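Local coordinates for O-ureido-L-serine synthase (PDB 3X44), which catalyses the pyridoxal phosphate-dependent addition of hydroxyurea to O-acetyl-L-serine, forming O-ureido-L-serine for D-cycloserine biosynthesis, at the interface of chains A and B. Coordinates in Å, arbitrary orientation; residue numbers count along the deposited sequence, not the author numbering. Chains: chain A/B, O-ureido-L-serine synthase.

The interface of chains A and B. Residues chain A 314-315, 318-319; chain B 134-135, 137.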
loop_
_atom_site.group_PDB
_atom_site.type_symbol
_atom_site.label_atom_id
_atom_site.label_comp_id
_atom_site.label_asym_id
_atom_site.label_seq_id
_atom_site.Cartn_x
_atom_site.Cartn_y
_atom_site.Cartn_z
ATOM N N TRP A 314 21.376 15.268 36.350
ATOM C CA TRP A 314 22.163 14.812 35.216
ATOM C C TRP A 314 22.979 15.973 34.656
ATOM O O TRP A 314 24.186 15.845 34.432
ATOM C CB TRP A 314 21.252 14.248 34.126
ATOM C CG TRP A 314 22.001 13.826 32.900
ATOM C CD1 TRP A 314 22.907 12.807 32.801
ATOM C CD2 TRP A 314 21.918 14.418 31.599
ATOM N NE1 TRP A 314 23.393 12.728 31.517
ATOM C CE2 TRP A 314 22.803 13.705 30.758
ATOM C CE3 TRP A 314 21.181 15.481 31.058
ATOM C CZ2 TRP A 314 22.972 14.021 29.405
ATOM C CZ3 TRP A 314 21.349 15.797 29.714
ATOM C CH2 TRP A 314 22.239 15.068 28.902
ATOM N N LEU A 315 22.316 17.106 34.438
ATOM C CA LEU A 315 22.976 18.293 33.907
ATOM C C LEU A 315 24.184 18.678 34.754
ATOM O O LEU A 315 25.235 19.045 34.227
ATOM C CB LEU A 315 21.993 19.463 33.853
ATOM C CG LEU A 315 21.007 19.440 32.686
ATOM C CD1 LEU A 315 19.966 20.527 32.881
ATOM C CD2 LEU A 315 21.759 19.637 31.382
ATOM N N LEU A 318 27.281 16.550 34.485
ATOM C CA LEU A 318 28.080 16.822 33.295
ATOM C C LEU A 318 29.238 17.777 33.572
ATOM O O LEU A 318 30.390 17.473 33.260
ATOM C CB LEU A 318 27.195 17.405 32.189
ATOM C CG LEU A 318 26.008 16.552 31.734
ATOM C CD1 LEU A 318 25.120 17.367 30.810
ATOM C CD2 LEU A 318 26.508 15.301 31.031
ATOM N N ASP A 319 28.926 18.931 34.154
ATOM C CA ASP A 319 29.941 19.935 34.463
ATOM C C ASP A 319 31.140 19.356 35.211
ATOM O O ASP A 319 32.291 19.659 34.892
ATOM C CB ASP A 319 29.322 21.061 35.291
ATOM C CG ASP A 319 28.360 21.910 34.489
ATOM O OD1 ASP A 319 27.317 21.377 34.057
ATOM O OD2 ASP A 319 28.649 23.109 34.288
ATOM N N LYS B 134 26.928 25.075 25.518
ATOM C CA LYS B 134 27.713 24.600 26.640
ATOM C C LYS B 134 28.243 23.186 26.441
ATOM O O LYS B 134 29.365 22.880 26.846
ATOM C CB LYS B 134 26.873 24.655 27.919
ATOM C CG LYS B 134 27.684 24.588 29.201
ATOM C CD LYS B 134 26.784 24.495 30.420
ATOM C CE LYS B 134 27.595 24.441 31.705
ATOM N NZ LYS B 134 26.718 24.530 32.909
ATOM N N TYR B 135 27.448 22.331 25.805
ATOM C CA TYR B 135 27.852 20.943 25.607
ATOM C C TYR B 135 28.091 20.490 24.170
ATOM O O TYR B 135 28.516 19.356 23.942
ATOM C CB TYR B 135 26.830 20.031 26.282
ATOM C CG TYR B 135 26.581 20.411 27.724
ATOM C CD1 TYR B 135 25.458 21.158 28.087
ATOM C CD2 TYR B 135 27.485 20.042 28.724
ATOM C CE1 TYR B 135 25.244 21.527 29.414
ATOM C CE2 TYR B 135 27.275 20.410 30.052
ATOM C CZ TYR B 135 26.155 21.149 30.387
ATOM O OH TYR B 135 25.949 21.502 31.699
ATOM N N TRP B 137 25.840 20.003 21.797
ATOM C CA TRP B 137 24.758 19.188 21.250
ATOM C C TRP B 137 24.184 19.783 19.974
ATOM O O TRP B 137 24.279 20.990 19.746
ATOM C CB TRP B 137 23.648 19.049 22.286
ATOM C CG TRP B 137 24.119 18.491 23.578
ATOM C CD1 TRP B 137 25.244 17.741 23.793
ATOM C CD2 TRP B 137 23.458 18.598 24.842
ATOM N NE1 TRP B 137 25.318 17.371 25.116
ATOM C CE2 TRP B 137 24.235 17.884 25.782
ATOM C CE3 TRP B 137 22.281 19.227 25.272
ATOM C CZ2 TRP B 137 23.873 17.781 27.127
ATOM C CZ3 TRP B 137 21.923 19.124 26.611
ATOM C CH2 TRP B 137 22.718 18.404 27.523
#
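A:Trp314, A:Leu315, A:Leu318 and A:Asp319, one helical turn apart in two pairs, line the side of helix 312-319 that meets B:Lys134 and B:Tyr135 at the C-terminal end of helix 120-135 and B:Trp137 on the extended backbone beyond it. At the polar end, the two oxygens of the A:Asp319 carboxylate are shared between neighbouring residues of chain B. B:Lys134 NZ donates to A:Asp319 OD2 at 2.8 Å, through the syn lone pair, in a hydrogen bond that is also a salt bridge. The lysine comes in at about a right angle to the aspartate; its CG is anti to the backbone N (chi1 -162°) and the chain runs extended from there, carrying the ammonium group out to chain A. B:Tyr135 OH donates to A:Asp319 OD1 at 2.7 Å, also on the syn side but 28° out of the carboxylate plane. OD1 itself lies in the plane of the phenol ring, at its edge, and the carboxylate stands nearly upright to that ring, at 81°. Bonds to both oxygens restrain rotation of the carboxylate, and the nearby ammonium probably stabilises its negative charge.

The tyrosine ring is flanked by aliphatic groups, with CG of B:Lys134 over one face and the A:Leu318 methyl CD1 over the other, 3.8 Å above the plane and toward the rim. The same methyl lies over the rim of the A:Trp314 indole and reaches B:Trp137 CZ2 at 3.9 Å, wedging the leucine among three aromatic rings. The two indoles approach from opposite directions, nearly parallel but strongly displaced, and meet through their outer benzo rims, with A:Trp314 CH2 3.6 Å from B:Trp137 CZ2. Within chain B, the beta-carbon of B:Tyr135 packs over the rim of one face of the B:Trp137 indole, so that the two residues present a continuous apolar surface to A:Leu318.

The C-terminal helix of chain A thus reaches across to its neighbour in the homotetramer, docking beside strand 138-139, and two-fold symmetry repeats the exchange with the chains reversed.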